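Local coordinates for nucleoplasmin-like protein (Drosophila melanogaster, PDB 1NLQ) that binds core histones and functions in the ATP-facilitated assembly of regularly spaced nucleosomal arrays, its N-terminal core forming pentameric rings, at residues Ile37-Glu42 against Gly95-His100; Asn46-Val51 against Val66-Glu71. One frame throughout, in Å; residues are numbered along the deposited sequence.

How the contacts relate
Following the chain, strand 31-39 ends in segment 37-42; strand 48-55 begins within 46-51 and turns back as strand 60-68, whose end, in 66-71, pairs with 46-51. Contact 2 thus closes the shorter loop, a beta hairpin with 14 residues between its segments. Contact 1 closes the longer one when 95-100 enters strand 97-104 and pairs with 37-42, so contact 2 falls wholly within that span. The two belong to different four-stranded antiparallel sheets of the nucleoplasmin core, with centres about 10 Å apart. They meet where L39 packs against N49, L67 and A69, and where G95 N lies 2.7 Å from N49 OD1, a probable hydrogen bond.

Contact 1: Ile37-Glu42 against Gly95-His100; sequences ILLGAE and GPVYIH
The Y98 ring lies obliquely over the backbone of 38-40: CD1 is 3.5 Å from L38 O and CE1 3.6 Å from G40 CA, with L38 CD2 the side-chain neighbour of CD1. The first torsion of Y98 (chi1 -43°) sets CG beside the backbone N. A water lies 2.8 Å from Y98 OH and accepts a hydrogen bond from A41 N. An alanine at Y98 would probably leave G40 CA and L38 CD2 without their aromatic neighbour and this water without its hydroxyl partner. L38 CD2 also meets H100 CE1 at the imidazole edge, near the ring plane; H100 ND1 is hydrogen-bonded to Q36 NE2. Strands 31-39 and 97-104 are central neighbours in one antiparallel sheet of the nucleoplasmin core. L38 and Y98 form a hydrogen-bonded pair, with L38 N to Y98 O at 2.9 Å and Y98 N to L38 O at 2.8 Å. Beyond it, G40 N donates to P96 O, tilted 30° from the carbonyl plane. On the face carrying I37, L39, V97 and I99, V97 CG1 and I37 CG2 meet at 3.5 Å, and V97 CG2 touches L39 CD1. Across that face lies the other sheet, where N49 and V51 meet V97 and L67 meets I37.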
ATOM      1  N   ILE A  37      -7.261   1.343  -7.734  1.00 13.21           N
ATOM      2  CA  ILE A  37      -7.635   1.356  -9.144  1.00 13.21           C
ATOM      3  C   ILE A  37      -7.162  -0.012  -9.595  1.00 13.21           C
ATOM      4  O   ILE A  37      -5.970  -0.312  -9.581  1.00 13.21           O
ATOM      5  CB  ILE A  37      -6.945   2.493  -9.923  1.00 14.13           C
ATOM      6  CG1 ILE A  37      -7.399   3.839  -9.345  1.00 14.13           C
ATOM      7  CG2 ILE A  37      -7.341   2.427 -11.394  1.00 14.13           C
ATOM      8  CD1 ILE A  37      -6.838   5.067 -10.049  1.00 14.13           C
ATOM      9  N   LEU A  38      -8.127  -0.834  -9.984  1.00 15.15           N
ATOM     10  CA  LEU A  38      -7.893  -2.221 -10.338  1.00 15.15           C
ATOM     11  C   LEU A  38      -8.236  -2.584 -11.774  1.00 15.15           C
ATOM     12  O   LEU A  38      -9.270  -2.165 -12.293  1.00 15.15           O
ATOM     13  CB  LEU A  38      -8.720  -3.066  -9.366  1.00 15.45           C
ATOM     14  CG  LEU A  38      -8.806  -4.587  -9.439  1.00 15.45           C
ATOM     15  CD1 LEU A  38      -7.459  -5.227  -9.123  1.00 15.45           C
ATOM     16  CD2 LEU A  38      -9.857  -5.035  -8.432  1.00 15.45           C
ATOM     17  N   LEU A  39      -7.362  -3.371 -12.401  1.00 13.91           N
ATOM     18  CA  LEU A  39      -7.557  -3.806 -13.778  1.00 13.91           C
ATOM     19  C   LEU A  39      -8.390  -5.091 -13.814  1.00 13.91           C
ATOM     20  O   LEU A  39      -8.087  -6.056 -13.124  1.00 13.91           O
ATOM     21  CB  LEU A  39      -6.199  -4.049 -14.438  1.00 14.26           C
ATOM     22  CG  LEU A  39      -6.227  -4.438 -15.924  1.00 14.26           C
ATOM     23  CD1 LEU A  39      -6.739  -3.271 -16.755  1.00 14.26           C
ATOM     24  CD2 LEU A  39      -4.824  -4.829 -16.372  1.00 14.26           C
ATOM     25  N   GLY A  40      -9.439  -5.094 -14.629  1.00 14.67           N
ATOM     26  CA  GLY A  40     -10.294  -6.270 -14.727  1.00 14.67           C
ATOM     27  C   GLY A  40      -9.603  -7.503 -15.277  1.00 14.67           C
ATOM     28  O   GLY A  40      -8.668  -7.405 -16.072  1.00 14.67           O
ATOM     29  N   ALA A  41     -10.083  -8.672 -14.863  1.00 17.08           N
ATOM     30  CA  ALA A  41      -9.518  -9.946 -15.298  1.00 17.08           C
ATOM     31  C   ALA A  41      -9.544 -10.144 -16.816  1.00 17.08           C
ATOM     32  O   ALA A  41      -8.688 -10.825 -17.368  1.00 17.08           O
ATOM     33  CB  ALA A  41     -10.261 -11.098 -14.607  1.00 13.50           C
ATOM     34  N   GLU A  42     -10.518  -9.539 -17.486  1.00 19.30           N
ATOM     35  CA  GLU A  42     -10.649  -9.666 -18.937  1.00 19.30           C
ATOM     36  C   GLU A  42      -9.710  -8.762 -19.730  1.00 19.30           C
ATOM     37  O   GLU A  42      -9.641  -8.873 -20.958  1.00 19.30           O
ATOM     38  CB  GLU A  42     -12.083  -9.354 -19.364  1.00 39.78           C
ATOM     39  CG  GLU A  42     -13.145 -10.025 -18.529  1.00 39.78           C
ATOM     40  CD  GLU A  42     -13.322 -11.473 -18.872  1.00 39.78           C
ATOM     41  OE1 GLU A  42     -12.334 -12.239 -18.777  1.00 39.78           O
ATOM     42  OE2 GLU A  42     -14.454 -11.851 -19.248  1.00 39.78           O
ATOM     43  N   GLY A  95      -9.817  -1.516 -20.863  1.00 19.24           N
ATOM     44  CA  GLY A  95     -10.316  -1.931 -19.568  1.00 19.24           C
ATOM     45  C   GLY A  95     -10.885  -3.341 -19.561  1.00 19.24           C
ATOM     46  O   GLY A  95     -10.488  -4.177 -20.363  1.00 19.24           O
ATOM     47  N   PRO A  96     -11.836  -3.630 -18.661  1.00 17.09           N
ATOM     48  CA  PRO A  96     -12.353  -2.664 -17.690  1.00 17.09           C
ATOM     49  C   PRO A  96     -11.383  -2.311 -16.568  1.00 17.09           C
ATOM     50  O   PRO A  96     -10.460  -3.063 -16.258  1.00 17.09           O
ATOM     51  CB  PRO A  96     -13.621  -3.341 -17.170  1.00 21.14           C
ATOM     52  CG  PRO A  96     -13.296  -4.793 -17.276  1.00 21.14           C
ATOM     53  CD  PRO A  96     -12.555  -4.916 -18.574  1.00 21.14           C
ATOM     54  N   VAL A  97     -11.597  -1.133 -15.992  1.00 17.06           N
ATOM     55  CA  VAL A  97     -10.798  -0.657 -14.876  1.00 17.06           C
ATOM     56  C   VAL A  97     -11.782  -0.201 -13.801  1.00 17.06           C
ATOM     57  O   VAL A  97     -12.756   0.500 -14.091  1.00 17.06           O
ATOM     58  CB  VAL A  97      -9.890   0.524 -15.283  1.00 15.23           C
ATOM     59  CG1 VAL A  97      -9.160   1.068 -14.058  1.00 15.23           C
ATOM     60  CG2 VAL A  97      -8.889   0.060 -16.323  1.00 15.23           C
ATOM     61  N   TYR A  98     -11.542  -0.613 -12.563  1.00 15.72           N
ATOM     62  CA  TYR A  98     -12.422  -0.244 -11.469  1.00 15.72           C
ATOM     63  C   TYR A  98     -11.740   0.770 -10.549  1.00 15.72           C
ATOM     64  O   TYR A  98     -10.561   0.635 -10.228  1.00 15.72           O
ATOM     65  CB  TYR A  98     -12.811  -1.492 -10.667  1.00 17.99           C
ATOM     66  CG  TYR A  98     -13.147  -2.691 -11.523  1.00 17.99           C
ATOM     67  CD1 TYR A  98     -12.301  -3.803 -11.563  1.00 17.99           C
ATOM     68  CD2 TYR A  98     -14.309  -2.718 -12.299  1.00 17.99           C
ATOM     69  CE1 TYR A  98     -12.604  -4.909 -12.350  1.00 17.99           C
ATOM     70  CE2 TYR A  98     -14.613  -3.827 -13.092  1.00 17.99           C
ATOM     71  CZ  TYR A  98     -13.758  -4.909 -13.111  1.00 17.99           C
ATOM     72  OH  TYR A  98     -14.054  -5.996 -13.909  1.00 17.99           O
ATOM     73  N   ILE A  99     -12.486   1.787 -10.137  1.00 13.47           N
ATOM     74  CA  ILE A  99     -11.952   2.809  -9.240  1.00 13.47           C
ATOM     75  C   ILE A  99     -12.709   2.698  -7.920  1.00 13.47           C
ATOM     76  O   ILE A  99     -13.940   2.790  -7.899  1.00 13.47           O
ATOM     77  CB  ILE A  99     -12.134   4.224  -9.836  1.00 15.25           C
ATOM     78  CG1 ILE A  99     -11.376   4.326 -11.162  1.00 15.25           C
ATOM     79  CG2 ILE A  99     -11.611   5.270  -8.869  1.00 15.25           C
ATOM     80  CD1 ILE A  99     -11.598   5.632 -11.910  1.00 15.25           C
ATOM     81  N   HIS A 100     -11.977   2.480  -6.829  1.00 13.21           N
ATOM     82  CA  HIS A 100     -12.581   2.331  -5.508  1.00 13.21           C
ATOM     83  C   HIS A 100     -12.116   3.385  -4.510  1.00 13.21           C
ATOM     84  O   HIS A 100     -10.961   3.803  -4.522  1.00 13.21           O
ATOM     85  CB  HIS A 100     -12.249   0.959  -4.921  1.00 13.25           C
ATOM     86  CG  HIS A 100     -12.552  -0.187  -5.834  1.00 13.25           C
ATOM     87  ND1 HIS A 100     -11.584  -1.070  -6.257  1.00 13.25           N
ATOM     88  CD2 HIS A 100     -13.715  -0.608  -6.389  1.00 13.25           C
ATOM     89  CE1 HIS A 100     -12.135  -1.986  -7.034  1.00 13.25           C
ATOM     90  NE2 HIS A 100     -13.426  -1.728  -7.130  1.00 13.25           N
TER
HETATM   91  O   HOH W   1     -12.903  -8.516 -13.362  1.00 11.28           O
HETATM   92  O   HOH W   2     -11.815  -6.409 -21.585  1.00 36.62           O

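Contact 2: Asn46-Val51 against Val66-Glu71; sequences NEFNVV and VLKAGE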
ATOM      1  N   ASN A  46      -0.732  -7.650 -21.548  1.00 27.05           N
ATOM      2  CA  ASN A  46       0.267  -6.718 -22.077  1.00 27.05           C
ATOM      3  C   ASN A  46      -0.235  -5.396 -22.643  1.00 27.05           C
ATOM      4  O   ASN A  46       0.547  -4.649 -23.232  1.00 27.05           O
ATOM      5  CB  ASN A  46       1.133  -7.412 -23.133  1.00 36.90           C
ATOM      6  CG  ASN A  46       1.815  -8.640 -22.588  1.00 36.90           C
ATOM      7  OD1 ASN A  46       2.342  -8.620 -21.467  1.00 36.90           O
ATOM      8  ND2 ASN A  46       1.820  -9.720 -23.371  1.00 36.90           N
ATOM      9  N   GLU A  47      -1.521  -5.106 -22.475  1.00 20.22           N
ATOM     10  CA  GLU A  47      -2.075  -3.858 -22.962  1.00 20.22           C
ATOM     11  C   GLU A  47      -2.111  -2.822 -21.850  1.00 20.22           C
ATOM     12  O   GLU A  47      -2.728  -3.029 -20.805  1.00 20.22           O
ATOM     13  CB  GLU A  47      -3.485  -4.064 -23.490  1.00 25.51           C
ATOM     14  CG  GLU A  47      -4.236  -2.778 -23.702  1.00 25.51           C
ATOM     15  CD  GLU A  47      -5.675  -3.029 -24.046  1.00 25.51           C
ATOM     16  OE1 GLU A  47      -5.916  -3.496 -25.178  1.00 25.51           O
ATOM     17  OE2 GLU A  47      -6.552  -2.770 -23.184  1.00 25.51           O
ATOM     18  N   PHE A  48      -1.446  -1.699 -22.081  1.00 17.49           N
ATOM     19  CA  PHE A  48      -1.433  -0.643 -21.090  1.00 17.49           C
ATOM     20  C   PHE A  48      -2.799  -0.005 -20.958  1.00 17.49           C
ATOM     21  O   PHE A  48      -3.456   0.306 -21.951  1.00 17.49           O
ATOM     22  CB  PHE A  48      -0.409   0.431 -21.455  1.00 19.36           C
ATOM     23  CG  PHE A  48       0.979   0.120 -20.997  1.00 19.36           C
ATOM     24  CD1 PHE A  48       1.997  -0.109 -21.916  1.00 19.36           C
ATOM     25  CD2 PHE A  48       1.273   0.051 -19.637  1.00 19.36           C
ATOM     26  CE1 PHE A  48       3.288  -0.403 -21.489  1.00 19.36           C
ATOM     27  CE2 PHE A  48       2.568  -0.246 -19.198  1.00 19.36           C
ATOM     28  CZ  PHE A  48       3.575  -0.472 -20.122  1.00 19.36           C
ATOM     29  N   ASN A  49      -3.222   0.173 -19.714  1.00 16.68           N
ATOM     30  CA  ASN A  49      -4.491   0.809 -19.404  1.00 16.68           C
ATOM     31  C   ASN A  49      -4.123   1.980 -18.518  1.00 16.68           C
ATOM     32  O   ASN A  49      -3.543   1.797 -17.452  1.00 16.68           O
ATOM     33  CB  ASN A  49      -5.416  -0.163 -18.673  1.00 16.12           C
ATOM     34  CG  ASN A  49      -6.242  -1.001 -19.629  1.00 16.12           C
ATOM     35  OD1 ASN A  49      -7.419  -0.720 -19.856  1.00 16.12           O
ATOM     36  ND2 ASN A  49      -5.624  -2.021 -20.206  1.00 16.12           N
ATOM     37  N   VAL A  50      -4.453   3.182 -18.973  1.00 15.38           N
ATOM     38  CA  VAL A  50      -4.111   4.391 -18.244  1.00 15.38           C
ATOM     39  C   VAL A  50      -5.333   5.222 -17.897  1.00 15.38           C
ATOM     40  O   VAL A  50      -6.148   5.533 -18.765  1.00 15.38           O
ATOM     41  CB  VAL A  50      -3.134   5.261 -19.079  1.00 15.90           C
ATOM     42  CG1 VAL A  50      -2.747   6.518 -18.313  1.00 15.90           C
ATOM     43  CG2 VAL A  50      -1.905   4.439 -19.425  1.00 15.90           C
ATOM     44  N   VAL A  51      -5.450   5.568 -16.620  1.00 15.60           N
ATOM     45  CA  VAL A  51      -6.553   6.385 -16.134  1.00 15.60           C
ATOM     46  C   VAL A  51      -5.988   7.763 -15.830  1.00 15.60           C
ATOM     47  O   VAL A  51      -4.981   7.891 -15.145  1.00 15.60           O
ATOM     48  CB  VAL A  51      -7.172   5.809 -14.844  1.00 17.63           C
ATOM     49  CG1 VAL A  51      -8.273   6.727 -14.331  1.00 17.63           C
ATOM     50  CG2 VAL A  51      -7.725   4.420 -15.107  1.00 17.63           C
ATOM     51  N   VAL A  66      -1.445   3.435 -14.135  1.00 13.41           N
ATOM     52  CA  VAL A  66      -0.893   2.826 -15.339  1.00 13.41           C
ATOM     53  C   VAL A  66      -0.914   1.350 -14.973  1.00 13.41           C
ATOM     54  O   VAL A  66      -0.172   0.920 -14.089  1.00 13.41           O
ATOM     55  CB  VAL A  66       0.560   3.263 -15.620  1.00 14.58           C
ATOM     56  CG1 VAL A  66       1.123   2.459 -16.809  1.00 14.58           C
ATOM     57  CG2 VAL A  66       0.599   4.743 -15.944  1.00 14.58           C
ATOM     58  N   LEU A  67      -1.785   0.587 -15.628  1.00 15.23           N
ATOM     59  CA  LEU A  67      -1.933  -0.836 -15.350  1.00 15.23           C
ATOM     60  C   LEU A  67      -1.684  -1.665 -16.606  1.00 15.23           C
ATOM     61  O   LEU A  67      -1.810  -1.173 -17.727  1.00 15.23           O
ATOM     62  CB  LEU A  67      -3.350  -1.121 -14.844  1.00 16.74           C
ATOM     63  CG  LEU A  67      -3.872  -0.263 -13.686  1.00 16.74           C
ATOM     64  CD1 LEU A  67      -5.363  -0.480 -13.524  1.00 16.74           C
ATOM     65  CD2 LEU A  67      -3.129  -0.601 -12.406  1.00 16.74           C
ATOM     66  N   LYS A  68      -1.317  -2.926 -16.411  1.00 16.07           N
ATOM     67  CA  LYS A  68      -1.079  -3.825 -17.535  1.00 16.07           C
ATOM     68  C   LYS A  68      -1.087  -5.270 -17.060  1.00 16.07           C
ATOM     69  O   LYS A  68      -0.311  -5.647 -16.186  1.00 16.07           O
ATOM     70  CB  LYS A  68       0.259  -3.501 -18.214  1.00 24.00           C
ATOM     71  CG  LYS A  68       0.511  -4.352 -19.469  1.00 24.00           C
ATOM     72  CD  LYS A  68       1.686  -3.859 -20.313  1.00 24.00           C
ATOM     73  CE  LYS A  68       3.013  -3.987 -19.596  1.00 24.00           C
ATOM     74  NZ  LYS A  68       4.159  -3.815 -20.550  1.00 24.00           N
ATOM     75  N   ALA A  69      -1.986  -6.067 -17.630  1.00 17.60           N
ATOM     76  CA  ALA A  69      -2.090  -7.479 -17.278  1.00 17.60           C
ATOM     77  C   ALA A  69      -0.724  -8.132 -17.477  1.00 17.60           C
ATOM     78  O   ALA A  69      -0.125  -8.019 -18.545  1.00 17.60           O
ATOM     79  CB  ALA A  69      -3.135  -8.158 -18.160  1.00 16.81           C
ATOM     80  N   GLY A  70      -0.237  -8.812 -16.446  1.00 22.70           N
ATOM     81  CA  GLY A  70       1.064  -9.452 -16.531  1.00 22.70           C
ATOM     82  C   GLY A  70       2.141  -8.674 -15.795  1.00 22.70           C
ATOM     83  O   GLY A  70       3.195  -9.224 -15.457  1.00 22.70           O
ATOM     84  N   GLU A  71       1.886  -7.395 -15.529  1.00 19.44           N
ATOM     85  CA  GLU A  71       2.852  -6.560 -14.827  1.00 19.44           C
ATOM     86  C   GLU A  71       2.273  -5.838 -13.606  1.00 19.44           C
ATOM     87  O   GLU A  71       2.774  -5.970 -12.486  1.00 19.44           O
ATOM     88  CB  GLU A  71       3.454  -5.497 -15.759  1.00 22.74           C
ATOM     89  CG  GLU A  71       4.385  -4.536 -15.006  1.00 22.74           C
ATOM     90  CD  GLU A  71       4.523  -3.166 -15.661  1.00 22.74           C
ATOM     91  OE1 GLU A  71       5.397  -3.003 -16.536  1.00 22.74           O
ATOM     92  OE2 GLU A  71       3.745  -2.252 -15.297  1.00 22.74           O
TER
HETATM   93  O   HOH W   3      -3.824  -5.311 -19.756  1.00 20.33           O
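The F48 ring is overlapped on one face by the aliphatic chain of K68, whose CD stands 3.7 Å from the ring centroid and 5° off the ring normal, a CH-pi contact. The bend at chi3 (66°) places K68 CE by F48 CZ and CE2. NZ follows at the same end of the ring, 3.4 Å from CZ. CD of K68 also presses on the backbone of N46, 3.2 Å from its O. V66 CG1 approaches F48 CD2 obliquely, 3.7 Å away, and R73 of a neighbouring subunit packs against F48 too. These residues belong to the beta hairpin of strands 48-55 and 60-68, where N49 and L67 form an antiparallel hydrogen-bonded pair: N49 N to L67 O and L67 N to N49 O, both 2.8 Å. Toward the open end of the hairpin N46 N donates to A69 O, and a water bridges E47 O and A69 N, giving to the first and accepting from the second. On the face opposite F48, N49 ND2 donates a hydrogen bond to E47 O from above the carbonyl plane, 54° out of it, and another to the anti lone pair of E47 OE2 at 3.2 Å; OE2 also receives S94 N and forms a salt bridge with K44, while N49 OD1 takes G95 N. K68 is inferred to lie at the interface between pentamers. Its methylenes are held against F48 and N46, so the contact probably helps set where its ammonium sits relative to a facing pentamer.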